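Local coordinates for EDD domain protein, DegV family (Ruminococcus gnavus ATCC 29149, PDB 5V85) that probably binds fatty acids, as DegV-family proteins do, and holds a vaccenic acid molecule here, at residues Thr193-Leu198 / Gly215-Lys220; Gln174-Val179 / Met209-Gln214; Cys77-Cys82 / Arg187-Leu192. All coordinates share one frame; numbering follows the deposited sequence.

Contact 2 is the buried one, a backbone-paired ladder between strands 176-179 and 205-211. Contact 1 is a surface contact, laying the loop that follows helix 184-188 against the neighbouring strand 217-224 of the same sheet, with apolar branches and one water but no direct hydrogen bond. Contact 3, partly buried, joins the end of helix 184-188 to strand 79-81 of the other sheet through a side-chain amide bonded to a backbone carbonyl and a lysine. Contacts 1 and 2 touch where I217 CG2 packs on F178 CZ; contacts 1 and 3 meet through R187 and I195. All three reach the vaccenic acid, contact 3 at its carboxylate, contacts 1 and 2 along the far part of its chain.

Contact 1 (Thr193-Leu198 / Gly215-Lys220); sequences TGIKSL and GTICQK. With VCA (vaccenic acid), chain H.
I217 O takes a hydrogen bond from water 1 at 2.9 Å, and the water accepts a weak bond from G194 N; I195 CD1 packs beside the same oxygen at 3.6 Å. I217 belongs to strand 217-224, the outermost strand on its side of a six-stranded mixed sheet. No direct hydrogen bond links loop 193-198 and strand, and I195 supplies most of the direct contact. Its two branches reach residues two apart on the strand. With chi2 extended at 175°, CD1 is carried to I217 CG2 (3.7 Å), whereas CG2 meets Q219 CB at 3.8 Å; between them CD1 also approaches C218 CA, whose own side chain starts off away from the loop. Shortening I195 to alanine removes both branches and would probably open a gap along I217 and Q219, leaving the weak water bridge as the main tie. The backbone of I195 is held separately, R187 NH1 bonding to I195 O, while C218 pairs on the strand's other flank with G210. Q219 stretches out (chi1 -175°) until OE1 comes near CD2 of the poorly ordered L198. I217 also faces the lipid, with CG1 4.1 Å from C16 of the vaccenic acid; the chain's methyl end, C18, stops 3.6 Å from G215 O.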
# COMPACT_ATOMS: atom_id res chain seq x y z
N THR B 193 -9.58 -20.72 -0.86
CA THR B 193 -9.97 -21.13 -2.21
C THR B 193 -8.76 -21.39 -3.11
O THR B 193 -8.74 -22.36 -3.87
CB THR B 193 -10.87 -20.07 -2.85
OG1 THR B 193 -10.34 -18.76 -2.59
CG2 THR B 193 -12.28 -20.16 -2.30
N GLY B 194 -7.74 -20.54 -3.03
CA GLY B 194 -6.64 -20.68 -3.96
C GLY B 194 -5.52 -21.60 -3.54
O GLY B 194 -4.58 -21.80 -4.32
N ILE B 195 -5.59 -22.19 -2.35
CA ILE B 195 -4.47 -22.92 -1.77
C ILE B 195 -4.65 -24.41 -1.99
O ILE B 195 -5.73 -24.96 -1.76
CB ILE B 195 -4.32 -22.60 -0.27
CG1 ILE B 195 -4.70 -21.15 0.00
CG2 ILE B 195 -2.90 -22.89 0.20
CD1 ILE B 195 -4.70 -20.80 1.47
N LYS B 196 -3.58 -25.07 -2.43
CA LYS B 196 -3.57 -26.52 -2.57
C LYS B 196 -3.40 -27.17 -1.20
O LYS B 196 -2.50 -26.80 -0.44
CB LYS B 196 -2.45 -26.96 -3.51
CG LYS B 196 -2.42 -28.45 -3.81
CD LYS B 196 -3.77 -28.94 -4.31
CE LYS B 196 -4.23 -30.16 -3.53
NZ LYS B 196 -5.69 -30.40 -3.70
N SER B 197 -4.27 -28.13 -0.89
CA SER B 197 -4.22 -28.81 0.40
C SER B 197 -3.15 -29.89 0.39
O SER B 197 -2.95 -30.58 -0.62
CB SER B 197 -5.58 -29.41 0.74
OG SER B 197 -5.83 -30.57 -0.03
N LEU B 198 -2.46 -30.05 1.52
CA LEU B 198 -1.40 -31.03 1.65
C LEU B 198 -1.96 -32.36 2.15
O LEU B 198 -3.00 -32.41 2.82
CB LEU B 198 -0.32 -30.53 2.60
CG LEU B 198 0.24 -29.13 2.33
CD1 LEU B 198 1.37 -28.81 3.29
CD2 LEU B 198 0.70 -29.00 0.89
N GLY B 215 -5.92 -9.14 0.85
CA GLY B 215 -6.71 -9.62 1.95
C GLY B 215 -7.14 -11.07 1.86
O GLY B 215 -8.00 -11.49 2.64
N THR B 216 -6.58 -11.84 0.93
CA THR B 216 -6.84 -13.26 0.87
C THR B 216 -5.75 -14.02 1.62
O THR B 216 -4.74 -13.45 2.05
CB THR B 216 -6.91 -13.74 -0.59
OG1 THR B 216 -5.66 -13.48 -1.23
CG2 THR B 216 -8.02 -13.03 -1.34
N ILE B 217 -5.95 -15.32 1.77
CA ILE B 217 -5.00 -16.19 2.44
C ILE B 217 -4.18 -16.92 1.38
O ILE B 217 -4.72 -17.35 0.35
CB ILE B 217 -5.72 -17.18 3.38
CG1 ILE B 217 -6.47 -16.42 4.47
CG2 ILE B 217 -4.73 -18.16 4.00
CD1 ILE B 217 -7.44 -17.28 5.26
N CYS B 218 -2.88 -17.04 1.63
CA CYS B 218 -1.99 -17.82 0.78
C CYS B 218 -1.09 -18.66 1.67
O CYS B 218 -1.01 -18.46 2.88
CB CYS B 218 -1.16 -16.91 -0.13
SG CYS B 218 0.07 -15.93 0.77
N GLN B 219 -0.41 -19.62 1.05
CA GLN B 219 0.61 -20.40 1.74
C GLN B 219 1.96 -19.73 1.52
O GLN B 219 2.38 -19.54 0.37
CB GLN B 219 0.62 -21.85 1.25
CG GLN B 219 1.58 -22.75 2.01
CD GLN B 219 1.54 -24.18 1.52
OE1 GLN B 219 0.50 -24.84 1.55
NE2 GLN B 219 2.69 -24.68 1.07
N LYS B 220 2.62 -19.36 2.61
CA LYS B 220 3.93 -18.71 2.51
C LYS B 220 5.07 -19.71 2.51
O LYS B 220 6.04 -19.55 1.77
CB LYS B 220 4.12 -17.72 3.67
CG LYS B 220 3.03 -16.66 3.79
CD LYS B 220 3.09 -15.67 2.64
CE LYS B 220 4.31 -14.78 2.74
NZ LYS B 220 4.31 -13.76 1.65
O2 VCA H . -18.40 -13.38 7.95
C1 VCA H . -18.11 -14.36 8.68
O1 VCA H . -18.94 -15.29 8.84
C2 VCA H . -16.75 -14.42 9.39
C3 VCA H . -15.74 -15.17 8.53
C4 VCA H . -14.32 -14.91 9.07
C5 VCA H . -13.33 -15.83 8.36
C6 VCA H . -11.89 -15.42 8.68
C7 VCA H . -11.63 -15.56 10.18
C8 VCA H . -10.13 -15.66 10.45
C9 VCA H . -9.91 -15.76 11.96
C10 VCA H . -8.41 -15.81 12.29
C11 VCA H . -7.83 -17.15 11.85
C12 VCA H . -6.76 -17.20 11.05
C13 VCA H . -6.04 -15.93 10.62
C14 VCA H . -6.49 -15.51 9.22
C15 VCA H . -5.62 -14.36 8.70
C16 VCA H . -6.31 -13.71 7.49
C17 VCA H . -5.33 -12.81 6.74
C18 VCA H . -6.02 -12.22 5.51
O HOH W 1 -7.28 -18.10 -0.69

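Contact 2 (Gln174-Val179 / Met209-Gln214); sequences QHTYFV and MGSTPQ. With VCA (vaccenic acid), chain H.
F178 and M209, a selenomethionine, form the tight end of an antiparallel ladder between strands 176-179 and 205-211, neighbours inside the six-stranded mixed sheet. They are a hydrogen-bonded pair: F178 N donates to M209 O and M209 N to F178 O, each at 2.9 Å. The second bond meets its acceptor nearly end-on, with a C=O...N angle of 170°; in the first the N-H comes from above the carbonyl plane. On the same sheet face, M209 CB makes a CH-pi contact with the F178 ring, 3.5 Å from the centroid and 18° off the normal. The vaccenic acid covers the opposite face, where C13 stands 3.7 Å above the plane, so the ring is sandwiched between strand and lipid. Setting CG between the backbone N and the carbonyl carbon (chi1 60°) brings the ring over M209. Next along, Y177 faces G210 in a non-hydrogen-bonded pair whose CA atoms are 4.0 Å apart; a side chain on G210 would run into T176 O.

The T176-S211 end is more loosely filled, by ordered water, although still buried. S211 N donates to T176 O at 2.9 Å, and water 3 donates to both T176 O and S211 O. Water 2 joins Q174 O, T176 OG1 and S211 OG, while T176 OG1 is also bonded to S138 OG. Here the apolar atoms turn to the lipid: T176 CG2 lies 3.8 Å from its C15, and S211 CB 3.7 Å from its terminal C18.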
# COMPACT_ATOMS: atom_id res chain seq x y z
N GLN B 174 0.93 -3.59 6.74
CA GLN B 174 0.65 -4.63 7.72
C GLN B 174 0.56 -5.99 7.05
O GLN B 174 -0.13 -6.15 6.04
CB GLN B 174 -0.64 -4.31 8.47
CG GLN B 174 -0.86 -5.10 9.74
CD GLN B 174 -2.28 -4.99 10.25
OE1 GLN B 174 -3.24 -5.22 9.51
NE2 GLN B 174 -2.43 -4.62 11.52
N HIS B 175 1.25 -6.98 7.61
CA HIS B 175 1.24 -8.34 7.10
C HIS B 175 0.78 -9.29 8.20
O HIS B 175 1.05 -9.07 9.38
CB HIS B 175 2.63 -8.76 6.60
CG HIS B 175 3.15 -7.91 5.49
ND1 HIS B 175 4.03 -6.86 5.70
CD2 HIS B 175 2.92 -7.94 4.16
CE1 HIS B 175 4.31 -6.29 4.54
NE2 HIS B 175 3.65 -6.92 3.59
N THR B 176 0.09 -10.35 7.79
CA THR B 176 -0.47 -11.34 8.70
C THR B 176 0.10 -12.72 8.37
O THR B 176 0.28 -13.05 7.20
CB THR B 176 -2.00 -11.36 8.63
OG1 THR B 176 -2.51 -10.04 8.83
CG2 THR B 176 -2.59 -12.29 9.69
N TYR B 177 0.38 -13.50 9.41
CA TYR B 177 0.92 -14.84 9.28
C TYR B 177 0.26 -15.73 10.32
O TYR B 177 -0.10 -15.26 11.41
CB TYR B 177 2.44 -14.87 9.46
CG TYR B 177 3.18 -13.76 8.74
CD1 TYR B 177 3.22 -12.48 9.27
CD2 TYR B 177 3.83 -14.00 7.54
CE1 TYR B 177 3.88 -11.46 8.61
CE2 TYR B 177 4.50 -12.99 6.88
CZ TYR B 177 4.52 -11.72 7.42
OH TYR B 177 5.18 -10.71 6.77
N PHE B 178 0.10 -17.01 10.00
CA PHE B 178 -0.44 -17.91 11.00
C PHE B 178 -0.09 -19.36 10.67
O PHE B 178 0.12 -19.72 9.51
CB PHE B 178 -1.97 -17.74 11.16
CG PHE B 178 -2.77 -18.00 9.91
CD1 PHE B 178 -2.87 -17.05 8.92
CD2 PHE B 178 -3.47 -19.19 9.77
CE1 PHE B 178 -3.64 -17.28 7.78
CE2 PHE B 178 -4.24 -19.43 8.64
CZ PHE B 178 -4.32 -18.47 7.65
N VAL B 179 0.00 -20.16 11.72
CA VAL B 179 0.18 -21.61 11.64
C VAL B 179 -0.90 -22.24 12.51
O VAL B 179 -1.05 -21.87 13.68
CB VAL B 179 1.58 -22.05 12.12
CG1 VAL B 179 1.68 -23.57 12.14
CG2 VAL B 179 2.67 -21.45 11.25
N MSE B 209 0.86 -20.13 6.78
CA MSE B 209 -0.10 -19.36 6.01
C MSE B 209 0.10 -17.87 6.23
O MSE B 209 0.78 -17.46 7.17
CB MSE B 209 -1.52 -19.76 6.38
CG MSE B 209 -1.81 -21.25 6.29
SE MSE B 209 -1.77 -21.84 4.43
CE MSE B 209 -2.83 -23.47 4.59
N GLY B 210 -0.50 -17.06 5.38
CA GLY B 210 -0.37 -15.62 5.54
C GLY B 210 -1.34 -14.88 4.66
O GLY B 210 -2.01 -15.46 3.80
N SER B 211 -1.40 -13.57 4.89
CA SER B 211 -2.22 -12.68 4.09
C SER B 211 -1.52 -12.33 2.78
O SER B 211 -0.29 -12.36 2.69
CB SER B 211 -2.52 -11.39 4.86
OG SER B 211 -1.31 -10.68 5.10
N THR B 212 -2.32 -12.01 1.78
CA THR B 212 -1.87 -11.31 0.58
C THR B 212 -2.24 -9.84 0.70
O THR B 212 -3.06 -9.46 1.54
CB THR B 212 -2.52 -11.91 -0.67
OG1 THR B 212 -3.92 -11.60 -0.68
CG2 THR B 212 -2.33 -13.42 -0.71
N PRO B 213 -1.64 -8.96 -0.11
CA PRO B 213 -2.02 -7.54 -0.04
C PRO B 213 -3.49 -7.30 -0.30
O PRO B 213 -4.04 -6.29 0.17
CB PRO B 213 -1.13 -6.88 -1.11
CG PRO B 213 0.05 -7.78 -1.21
CD PRO B 213 -0.46 -9.17 -0.98
N GLN B 214 -4.15 -8.19 -1.05
CA GLN B 214 -5.58 -8.07 -1.34
C GLN B 214 -6.46 -8.47 -0.16
O GLN B 214 -7.67 -8.19 -0.19
CB GLN B 214 -5.96 -8.93 -2.55
CG GLN B 214 -5.02 -8.82 -3.73
CD GLN B 214 -3.80 -9.71 -3.60
OE1 GLN B 214 -2.69 -9.22 -3.36
NE2 GLN B 214 -3.99 -11.02 -3.73
O2 VCA H . -18.40 -13.38 7.95
C1 VCA H . -18.11 -14.36 8.68
O1 VCA H . -18.94 -15.29 8.84
C2 VCA H . -16.75 -14.42 9.39
C3 VCA H . -15.74 -15.17 8.53
C4 VCA H . -14.32 -14.91 9.07
C5 VCA H . -13.33 -15.83 8.36
C6 VCA H . -11.89 -15.42 8.68
C7 VCA H . -11.63 -15.56 10.18
C8 VCA H . -10.13 -15.66 10.45
C9 VCA H . -9.91 -15.76 11.96
C10 VCA H . -8.41 -15.81 12.29
C11 VCA H . -7.83 -17.15 11.85
C12 VCA H . -6.76 -17.20 11.05
C13 VCA H . -6.04 -15.93 10.62
C14 VCA H . -6.49 -15.51 9.22
C15 VCA H . -5.62 -14.36 8.70
C16 VCA H . -6.31 -13.71 7.49
C17 VCA H . -5.33 -12.81 6.74
C18 VCA H . -6.02 -12.22 5.51
O HOH W 2 -2.27 -8.29 6.70
O HOH W 3 1.66 -12.42 4.84

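Contact 3 (Cys77-Cys82 / Arg187-Leu192); sequences CAKTSC and RKNGRL. With VCA (vaccenic acid), chain H.
A Schellman motif ends helix 184-188, with G190 at positive phi as its C-prime residue, and the turn meets strand 79-81 at the carboxylate end of the fatty-acid site. N189, the first residue past the helix, carries the join, using both ends of its carboxamide. ND2 donates to A78 O at 3.2 Å in a fairly straight bond (162° at the hydrogen), and A78 O lies only 6° out of the amide plane. OD1 accepts K79 NZ at 2.7 Å; the lysine chain bends at chi2 (-65°) to bring its ammonium group there, tilted from the carbonyl plane. These two bonds fix which way round the amide sits. Y288 OH is hydrogen-bonded to both N189 ND2 and T80 OG1, and so links the amide to a lipid-binding hydroxyl. Outside this pair, K188 curls its chain so that NZ comes 3.4 Å from C77 CB.

Beside the join, T80 OG1 donates to O1 of the vaccenic acid at 2.6 Å. Water 4 donates to the same O1 at 2.8 Å and to T80 O, and it accepts from R191 NH2 at 3.1 Å. R191 thus reaches the carboxylate through water, and its positive charge nearby would probably favour the ionised acid. The guanidinium lies with one face over the lipid, NH2 3.6 Å from C3, and is steadied by NH1 donating to N189 O at 2.8 Å and by NE bonded to L108 O. S109 OG is also hydrogen-bonded to the lipid.

Helix 283-289 packs alongside, with V287 against A78 and T80 and Y288 against R191. Strand 79-81 itself pairs antiparallel with strand 42-51, K79 with Q50 and S81 with G48, so the helix end is joined to the edge of that sheet.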
# COMPACT_ATOMS: atom_id res chain seq x y z
N CYS B 77 -19.15 -28.97 10.97
CA CYS B 77 -18.28 -27.81 10.93
C CYS B 77 -19.03 -26.56 11.38
O CYS B 77 -20.21 -26.38 11.08
CB CYS B 77 -17.71 -27.62 9.53
SG CYS B 77 -16.54 -26.25 9.37
N ALA B 78 -18.33 -25.70 12.12
CA ALA B 78 -18.94 -24.46 12.59
C ALA B 78 -19.23 -23.52 11.44
O ALA B 78 -18.54 -23.52 10.41
CB ALA B 78 -18.02 -23.77 13.61
N LYS B 79 -20.27 -22.71 11.61
CA LYS B 79 -20.63 -21.67 10.66
C LYS B 79 -20.72 -20.34 11.39
O LYS B 79 -21.02 -20.29 12.58
CB LYS B 79 -21.96 -21.97 9.96
CG LYS B 79 -22.01 -23.31 9.24
CD LYS B 79 -21.02 -23.35 8.08
CE LYS B 79 -20.85 -24.77 7.55
NZ LYS B 79 -19.76 -24.87 6.55
N THR B 80 -20.44 -19.25 10.67
CA THR B 80 -20.45 -17.92 11.25
C THR B 80 -21.24 -16.97 10.36
O THR B 80 -21.52 -17.27 9.19
CB THR B 80 -19.03 -17.39 11.48
OG1 THR B 80 -18.32 -17.34 10.24
CG2 THR B 80 -18.28 -18.29 12.46
N SER B 81 -21.59 -15.82 10.92
CA SER B 81 -22.35 -14.80 10.20
C SER B 81 -21.82 -13.43 10.57
O SER B 81 -21.50 -13.17 11.73
CB SER B 81 -23.85 -14.89 10.52
OG SER B 81 -24.08 -14.76 11.91
N CYS B 82 -21.72 -12.55 9.57
CA CYS B 82 -21.23 -11.20 9.78
C CYS B 82 -22.34 -10.31 10.33
O CYS B 82 -23.52 -10.68 10.29
CB CYS B 82 -20.69 -10.65 8.46
SG CYS B 82 -21.95 -10.28 7.23
N ARG B 187 -11.04 -24.26 5.49
CA ARG B 187 -11.18 -24.95 4.22
C ARG B 187 -12.65 -25.23 3.90
O ARG B 187 -13.12 -24.95 2.79
CB ARG B 187 -10.37 -26.25 4.23
CG ARG B 187 -10.62 -27.15 3.03
CD ARG B 187 -9.96 -26.61 1.77
NE ARG B 187 -8.50 -26.59 1.88
CZ ARG B 187 -7.69 -26.00 1.01
NH1 ARG B 187 -8.19 -25.37 -0.04
NH2 ARG B 187 -6.38 -26.03 1.20
N LYS B 188 -13.38 -25.79 4.86
CA LYS B 188 -14.78 -26.15 4.61
C LYS B 188 -15.66 -24.93 4.37
O LYS B 188 -16.68 -25.03 3.69
CB LYS B 188 -15.33 -26.97 5.78
CG LYS B 188 -14.74 -28.37 5.90
CD LYS B 188 -15.73 -29.34 6.53
CE LYS B 188 -15.04 -30.28 7.51
NZ LYS B 188 -15.10 -29.77 8.91
N ASN B 189 -15.29 -23.77 4.92
CA ASN B 189 -16.09 -22.57 4.76
C ASN B 189 -15.64 -21.70 3.59
O ASN B 189 -16.08 -20.56 3.48
CB ASN B 189 -16.08 -21.75 6.06
CG ASN B 189 -16.91 -22.39 7.15
OD1 ASN B 189 -17.45 -23.48 6.97
ND2 ASN B 189 -17.02 -21.72 8.29
N GLY B 190 -14.77 -22.22 2.73
CA GLY B 190 -14.42 -21.53 1.50
C GLY B 190 -13.45 -20.38 1.65
O GLY B 190 -13.44 -19.48 0.81
N ARG B 191 -12.63 -20.38 2.70
CA ARG B 191 -11.70 -19.29 2.95
C ARG B 191 -10.28 -19.57 2.46
O ARG B 191 -9.42 -18.70 2.56
CB ARG B 191 -11.67 -18.95 4.44
CG ARG B 191 -12.60 -17.80 4.83
CD ARG B 191 -14.06 -18.19 4.66
NE ARG B 191 -14.96 -17.06 4.88
CZ ARG B 191 -16.27 -17.18 5.11
NH1 ARG B 191 -16.83 -18.38 5.15
NH2 ARG B 191 -17.02 -16.10 5.29
N LEU B 192 -10.02 -20.77 1.92
CA LEU B 192 -8.72 -21.14 1.38
C LEU B 192 -8.82 -21.51 -0.09
O LEU B 192 -8.22 -22.48 -0.55
CB LEU B 192 -8.11 -22.30 2.17
CG LEU B 192 -8.06 -22.22 3.69
CD1 LEU B 192 -7.54 -23.53 4.27
CD2 LEU B 192 -7.19 -21.05 4.13
O2 VCA H . -18.40 -13.38 7.95
C1 VCA H . -18.11 -14.36 8.68
O1 VCA H . -18.94 -15.29 8.84
C2 VCA H . -16.75 -14.42 9.39
C3 VCA H . -15.74 -15.17 8.53
C4 VCA H . -14.32 -14.91 9.07
C5 VCA H . -13.33 -15.83 8.36
C6 VCA H . -11.89 -15.42 8.68
C7 VCA H . -11.63 -15.56 10.18
C8 VCA H . -10.13 -15.66 10.45
C9 VCA H . -9.91 -15.76 11.96
C10 VCA H . -8.41 -15.81 12.29
C11 VCA H . -7.83 -17.15 11.85
C12 VCA H . -6.76 -17.20 11.05
C13 VCA H . -6.04 -15.93 10.62
C14 VCA H . -6.49 -15.51 9.22
C15 VCA H . -5.62 -14.36 8.70
C16 VCA H . -6.31 -13.71 7.49
C17 VCA H . -5.33 -12.81 6.74
C18 VCA H . -6.02 -12.22 5.51
O HOH W 4 -19.77 -16.61 6.56